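Local atomic coordinates of shikimate dehydrogenase (NADP(+)) (Listeria monocytogenes, PDB entry 3TNL), a protein that catalyses the reversible NADP(H)-linked interconversion of 3-dehydroshikimate and shikimate, a step in the chorismate pathway that leads to the aromatic amino acids. Residues Ile40-Thr45 with Leu51-His56; Lys146-Asp151 with Gln281-Leu286. One frame throughout, in Å; residues are numbered along the deposited sequence.

Interaction 1. Residues Ile40-Thr45 with Leu51-His56; sequences IGLIAT and LSPTMH
Leu42, on strand 38-44, makes a small, buried apolar contact with Ser52 and Pro53, the first two residues of helix 52-63, within the substrate-binding domain. The two elements open a beta-alpha-beta unit, strand 38-44, helix 52-63 and strand 67-73, in which the helix crosses over between two neighbouring parallel strands. A short loop joins strand to helix, and the backbones stay well apart, with Leu42 CA and Pro53 CA 8.2 Å from each other; no hydrogen bond crosses between them. Leu42 spans that distance with CG anti to the backbone N (chi1 165°), and the second torsion then turns CD2 toward the first turn of the helix. Tyr69 of strand 67-73 touches Leu42, Ser52 and Pro53, tying the third element of the unit into the contact. The helix start itself is regular: Met55 N bonds to Leu51 O at 3.0 Å, and His56 N to Ser52 O. Further along, the ring of His56 stacks on Tyr69 and meets Trp300 of helix 286-301 edge-to-face, while Pro53 also packs on Thr34 of the second subunit. Leu51 and Ser52, with the preceding Ser50, bind shikimate, so the junction of loop and helix is part of the substrate site; the side chain of Ser97, inferred to bind the same ligand, is about 5 Å from that of Leu42. Methyl CD2 of Leu42 does the touching, lying 4.3 Å from Ser52 CB and 4.4 Å from Pro53 CD.

Interaction 2. Residues Lys146-Asp151 with Gln281-Leu286; sequences KEAGHD and QTLNGL. With NAD (nicotinamide-adenine-dinucleotide), chain H.
The turn that follows helix 137-147 rests against strand 281-283, an outermost strand of the nucleotide-binding sheet, through two side-chain pairs: Ala148 with Leu283 and His150 with Gln281. Nearer the dinucleotide, the methyl group of Ala148 meets the forked end of Leu283, with Ala148 CB 4.0 Å from Leu283 CD2 and slightly farther from CD1. The leucine's CG is anti to its backbone N (chi1 -166°), which carries both methyls across to the alanine. At the other end of the strand the imidazole of His150 approaches Gln281, and His150 CE1 lies 4.0 Å from Gln281 CB. One face of the ring has Ala148 O over its centre, 3.8 Å above the plane. A water in the ring plane bridges the segments: it lies 2.8 Å from His150 NE2 and donates to Thr282 O. Gly149 ends the helix in a Schellman motif, its positive phi (86°) turning the chain between Ala148 and His150, whose CB atoms both point to the strand. Strand 281-283 runs parallel to strand 258-261 in this Rossmann-type sheet, bonding to it through Gln281 and Leu283. Beyond the strand, Asn284 forms an Asx turn: its OD1 accepts from Leu286 N at 3.0 Å, the donor lying above the carbonyl plane, while its ND2 is held by Thr267 O. Gly285 takes the N-cap position of helix 286-301 and belongs to the cofactor pocket. The N7N of the nicotinamide amide donates to Gly285 O at 2.9 Å, with an N-H...O angle of 159°.

Overall arrangement
Interaction 1 closes before interaction 2 opens along the chain, and their centres lie 25 Å apart; the nearest atoms come within about 8 Å without touching. They belong to different sheets. Residues 40-45 lie in the mixed sheet of the substrate-binding domain, whereas residues 281-286 contribute a strand to the parallel sheet that carries NAD. Helix 286-301 links them: it starts within interaction 2 and runs back to the substrate-binding domain, where Met289, Phe297 and Trp300 meet side chains of interaction 1. Shikimate-binding residues in one contact and nicotinamide-binding Gly285 in the other thus flank the active-site region between the two domains, consistent with bringing substrate and cofactor together.

Interaction 1. Residues Ile40-Thr45 with Leu51-His56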
loop_
_atom_site.group_PDB
_atom_site.type_symbol
_atom_site.label_atom_id
_atom_site.label_comp_id
_atom_site.label_asym_id
_atom_site.label_seq_id
_atom_site.Cartn_x
_atom_site.Cartn_y
_atom_site.Cartn_z
ATOM N N ILE B 40 -5.931 1.143 0.419
ATOM C CA ILE B 40 -6.479 2.456 0.751
ATOM C C ILE B 40 -5.418 3.088 1.665
ATOM O O ILE B 40 -4.950 2.465 2.626
ATOM C CB ILE B 40 -7.804 2.387 1.504
ATOM C CG1 ILE B 40 -8.859 1.649 0.698
ATOM C CG2 ILE B 40 -8.267 3.831 1.815
ATOM C CD1 ILE B 40 -9.210 2.287 -0.653
ATOM N N GLY B 41 -4.992 4.305 1.338
ATOM C CA GLY B 41 -3.965 4.987 2.119
ATOM C C GLY B 41 -4.478 6.005 3.120
ATOM O O GLY B 41 -5.675 6.314 3.198
ATOM N N LEU B 42 -3.520 6.569 3.837
ATOM C CA LEU B 42 -3.723 7.662 4.797
ATOM C C LEU B 42 -2.412 8.438 4.746
ATOM O O LEU B 42 -1.356 7.882 5.079
ATOM C CB LEU B 42 -4.054 7.138 6.191
ATOM C CG LEU B 42 -3.939 8.175 7.334
ATOM C CD1 LEU B 42 -4.844 9.378 7.105
ATOM C CD2 LEU B 42 -4.278 7.552 8.663
ATOM N N ILE B 43 -2.467 9.697 4.340
ATOM C CA ILE B 43 -1.265 10.480 4.169
ATOM C C ILE B 43 -1.290 11.739 5.052
ATOM O O ILE B 43 -2.157 12.617 4.928
ATOM C CB ILE B 43 -0.986 10.778 2.658
ATOM C CG1 ILE B 43 -2.158 11.466 1.992
ATOM C CG2 ILE B 43 -0.740 9.446 1.901
ATOM C CD1 ILE B 43 -1.845 11.887 0.543
ATOM N N ALA B 44 -0.291 11.822 5.931
ATOM C CA ALA B 44 -0.238 12.862 6.948
ATOM C C ALA B 44 1.032 12.677 7.722
ATOM O O ALA B 44 1.711 11.650 7.580
ATOM C CB ALA B 44 -1.428 12.688 7.909
ATOM N N THR B 45 1.383 13.670 8.522
ATOM C CA THR B 45 2.555 13.521 9.407
ATOM C C THR B 45 2.426 14.527 10.539
ATOM O O THR B 45 2.172 15.700 10.292
ATOM C CB THR B 45 3.874 13.670 8.697
ATOM O OG1 THR B 45 4.926 13.365 9.623
ATOM C CG2 THR B 45 4.053 15.081 8.123
ATOM N N LEU B 51 -5.670 5.513 14.773
ATOM C CA LEU B 51 -6.501 4.329 14.896
ATOM C C LEU B 51 -7.356 4.119 13.623
ATOM O O LEU B 51 -8.098 3.151 13.538
ATOM C CB LEU B 51 -7.395 4.392 16.148
ATOM C CG LEU B 51 -6.662 4.393 17.504
ATOM C CD1 LEU B 51 -7.690 4.425 18.651
ATOM C CD2 LEU B 51 -5.733 3.203 17.694
ATOM N N SER B 52 -7.238 4.996 12.624
ATOM C CA SER B 52 -8.003 4.837 11.392
ATOM C C SER B 52 -7.680 3.495 10.710
ATOM O O SER B 52 -8.590 2.824 10.254
ATOM C CB SER B 52 -7.837 6.020 10.434
ATOM O OG SER B 52 -8.488 7.179 10.939
ATOM N N PRO B 53 -6.387 3.085 10.677
ATOM C CA PRO B 53 -6.137 1.807 10.008
ATOM C C PRO B 53 -6.829 0.648 10.700
ATOM O O PRO B 53 -7.357 -0.238 10.023
ATOM C CB PRO B 53 -4.608 1.675 10.026
ATOM C CG PRO B 53 -4.151 3.079 10.020
ATOM C CD PRO B 53 -5.137 3.837 10.893
ATOM N N THR B 54 -6.841 0.652 12.027
ATOM C CA THR B 54 -7.530 -0.390 12.768
ATOM C C THR B 54 -9.024 -0.390 12.425
ATOM O O THR B 54 -9.606 -1.436 12.145
ATOM C CB THR B 54 -7.281 -0.217 14.262
ATOM O OG1 THR B 54 -5.888 -0.436 14.526
ATOM C CG2 THR B 54 -8.066 -1.261 15.035
ATOM N N MET B 55 -9.654 0.774 12.448
ATOM C CA MET B 55 -11.049 0.885 12.087
ATOM C C MET B 55 -11.333 0.288 10.705
ATOM O O MET B 55 -12.206 -0.571 10.571
ATOM C CB MET B 55 -11.492 2.346 12.136
ATOM C CG MET B 55 -12.821 2.645 11.449
ATOM S SD MET B 55 -13.564 4.265 11.836
ATOM C CE MET B 55 -12.284 5.372 11.258
ATOM N N HIS B 56 -10.626 0.743 9.670
ATOM C CA HIS B 56 -10.954 0.265 8.328
ATOM C C HIS B 56 -10.556 -1.181 8.083
ATOM O O HIS B 56 -11.298 -1.918 7.441
ATOM C CB HIS B 56 -10.393 1.208 7.257
ATOM C CG HIS B 56 -11.080 2.531 7.258
ATOM N ND1 HIS B 56 -12.386 2.680 6.823
ATOM C CD2 HIS B 56 -10.688 3.738 7.720
ATOM C CE1 HIS B 56 -12.749 3.935 6.996
ATOM N NE2 HIS B 56 -11.734 4.605 7.518
#

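Interaction 2. Residues Lys146-Asp151 with Gln281-Leu286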
loop_
_atom_site.group_PDB
_atom_site.type_symbol
_atom_site.label_atom_id
_atom_site.label_comp_id
_atom_site.label_asym_id
_atom_site.label_seq_id
_atom_site.Cartn_x
_atom_site.Cartn_y
_atom_site.Cartn_z
ATOM N N LYS B 146 -27.379 13.308 14.909
ATOM C CA LYS B 146 -28.644 12.704 14.493
ATOM C C LYS B 146 -28.828 11.304 15.093
ATOM O O LYS B 146 -29.913 10.963 15.579
ATOM C CB LYS B 146 -28.733 12.673 12.965
ATOM C CG LYS B 146 -30.107 12.237 12.439
ATOM C CD LYS B 146 -30.165 12.354 10.912
ATOM C CE LYS B 146 -31.463 11.770 10.320
ATOM N NZ LYS B 146 -32.686 12.525 10.721
ATOM N N GLU B 147 -27.784 10.481 15.074
ATOM C CA GLU B 147 -27.856 9.125 15.604
ATOM C C GLU B 147 -28.106 9.103 17.104
ATOM O O GLU B 147 -28.709 8.165 17.624
ATOM C CB GLU B 147 -26.588 8.339 15.256
ATOM C CG GLU B 147 -26.395 8.084 13.755
ATOM C CD GLU B 147 -27.312 7.002 13.200
ATOM O OE1 GLU B 147 -27.588 6.035 13.945
ATOM O OE2 GLU B 147 -27.711 7.114 12.015
ATOM N N ALA B 148 -27.654 10.136 17.801
ATOM C CA ALA B 148 -27.849 10.293 19.236
ATOM C C ALA B 148 -29.199 10.910 19.583
ATOM O O ALA B 148 -29.503 11.130 20.765
ATOM C CB ALA B 148 -26.696 11.178 19.819
ATOM N N GLY B 149 -30.002 11.210 18.569
ATOM C CA GLY B 149 -31.329 11.767 18.760
ATOM C C GLY B 149 -31.376 13.266 18.909
ATOM O O GLY B 149 -32.360 13.789 19.421
ATOM N N HIS B 150 -30.336 13.958 18.457
ATOM C CA HIS B 150 -30.288 15.411 18.556
ATOM C C HIS B 150 -30.579 16.056 17.229
ATOM O O HIS B 150 -29.833 15.872 16.261
ATOM C CB HIS B 150 -28.939 15.881 19.084
ATOM C CG HIS B 150 -28.572 15.258 20.386
ATOM N ND1 HIS B 150 -29.428 15.253 21.470
ATOM C CD2 HIS B 150 -27.444 14.627 20.788
ATOM C CE1 HIS B 150 -28.846 14.624 22.473
ATOM N NE2 HIS B 150 -27.643 14.231 22.087
ATOM N N ASP B 151 -31.646 16.837 17.191
ATOM C CA ASP B 151 -32.051 17.522 15.971
ATOM C C ASP B 151 -31.683 18.999 16.063
ATOM O O ASP B 151 -32.309 19.761 16.815
ATOM C CB ASP B 151 -33.559 17.377 15.732
ATOM C CG ASP B 151 -34.036 18.141 14.500
ATOM O OD1 ASP B 151 -33.236 18.388 13.566
ATOM O OD2 ASP B 151 -35.243 18.476 14.462
ATOM N N GLN B 281 -27.909 17.540 28.131
ATOM C CA GLN B 281 -27.607 16.359 27.327
ATOM C C GLN B 281 -26.184 16.596 26.826
ATOM O O GLN B 281 -25.828 17.725 26.506
ATOM C CB GLN B 281 -28.513 16.283 26.099
ATOM C CG GLN B 281 -29.964 16.041 26.387
ATOM C CD GLN B 281 -30.314 14.598 26.406
ATOM O OE1 GLN B 281 -29.534 13.761 26.852
ATOM N NE2 GLN B 281 -31.504 14.276 25.911
ATOM N N THR B 282 -25.393 15.538 26.714
ATOM C CA THR B 282 -24.004 15.650 26.288
ATOM C C THR B 282 -23.606 14.594 25.276
ATOM O O THR B 282 -24.171 13.501 25.208
ATOM C CB THR B 282 -23.009 15.512 27.474
ATOM O OG1 THR B 282 -23.256 14.247 28.139
ATOM C CG2 THR B 282 -23.173 16.657 28.496
ATOM N N LEU B 283 -22.607 14.936 24.477
ATOM C CA LEU B 283 -22.063 13.998 23.542
ATOM C C LEU B 283 -20.604 14.336 23.278
ATOM O O LEU B 283 -20.270 15.475 22.928
ATOM C CB LEU B 283 -22.869 14.030 22.248
ATOM C CG LEU B 283 -22.606 12.866 21.303
ATOM C CD1 LEU B 283 -23.150 11.574 21.943
ATOM C CD2 LEU B 283 -23.252 13.145 19.928
ATOM N N ASN B 284 -19.729 13.350 23.401
ATOM C CA ASN B 284 -18.305 13.511 23.084
ATOM C C ASN B 284 -18.058 13.259 21.598
ATOM O O ASN B 284 -18.996 13.050 20.835
ATOM C CB ASN B 284 -17.376 12.655 23.998
ATOM C CG ASN B 284 -17.450 11.194 23.722
ATOM O OD1 ASN B 284 -17.877 10.762 22.637
ATOM N ND2 ASN B 284 -17.023 10.382 24.718
ATOM N N GLY B 285 -16.795 13.291 21.182
ATOM C CA GLY B 285 -16.449 13.186 19.766
ATOM C C GLY B 285 -16.312 11.794 19.172
ATOM O O GLY B 285 -15.915 11.686 18.019
ATOM N N LEU B 286 -16.644 10.755 19.912
ATOM C CA LEU B 286 -16.450 9.360 19.406
ATOM C C LEU B 286 -17.309 9.085 18.169
ATOM O O LEU B 286 -16.814 8.574 17.166
ATOM C CB LEU B 286 -16.696 8.311 20.477
ATOM C CG LEU B 286 -16.360 6.874 20.039
ATOM C CD1 LEU B 286 -14.883 6.707 19.740
ATOM C CD2 LEU B 286 -16.783 5.913 21.119
HETATM P PA NAD H . -6.496 23.128 14.876
HETATM O O1A NAD H . -5.035 23.174 15.318
HETATM O O2A NAD H . -6.801 23.167 13.391
HETATM O O5B NAD H . -7.311 24.280 15.673
HETATM C C5B NAD H . -7.141 24.564 17.062
HETATM C C4B NAD H . -8.315 25.417 17.559
HETATM O O4B NAD H . -8.263 25.496 18.992
HETATM C C3B NAD H . -8.208 26.864 17.121
HETATM O O3B NAD H . -9.552 27.395 17.004
HETATM C C2B NAD H . -7.504 27.565 18.258
HETATM O O2B NAD H . -7.831 28.944 18.363
HETATM C C1B NAD H . -8.059 26.815 19.451
HETATM N N9A NAD H . -7.241 26.793 20.669
HETATM C C8A NAD H . -6.132 26.038 20.851
HETATM N N7A NAD H . -5.677 26.211 22.110
HETATM C C5A NAD H . -6.494 27.070 22.770
HETATM C C6A NAD H . -6.575 27.629 24.029
HETATM N N6A NAD H . -5.677 27.316 24.969
HETATM N N1A NAD H . -7.599 28.453 24.340
HETATM C C2A NAD H . -8.529 28.783 23.410
HETATM N N3A NAD H . -8.518 28.283 22.154
HETATM C C4A NAD H . -7.532 27.430 21.797
HETATM O O3 NAD H . -7.100 21.810 15.552
HETATM P PN NAD H . -8.244 20.844 14.968
HETATM O O1N NAD H . -7.685 19.842 13.989
HETATM O O2N NAD H . -9.472 21.676 14.593
HETATM O O5D NAD H . -8.622 19.929 16.240
HETATM C C5D NAD H . -9.207 20.548 17.379
HETATM C C4D NAD H . -9.692 19.398 18.239
HETATM O O4D NAD H . -10.597 18.582 17.474
HETATM C C3D NAD H . -8.546 18.489 18.652
HETATM O O3D NAD H . -8.659 18.229 20.055
HETATM C C2D NAD H . -8.749 17.221 17.840
HETATM O O2D NAD H . -8.207 16.045 18.483
HETATM C C1D NAD H . -10.265 17.198 17.687
HETATM N N1N NAD H . -10.795 16.452 16.544
HETATM C C2N NAD H . -11.665 15.446 16.755
HETATM C C3N NAD H . -12.201 14.734 15.687
HETATM C C7N NAD H . -13.171 13.615 15.890
HETATM O O7N NAD H . -13.274 12.823 14.954
HETATM N N7N NAD H . -13.893 13.540 17.029
HETATM C C4N NAD H . -11.818 15.071 14.379
HETATM C C5N NAD H . -10.921 16.117 14.187
HETATM C C6N NAD H . -10.411 16.799 15.292
HETATM O O HOH W 1 -26.331 12.493 23.833
#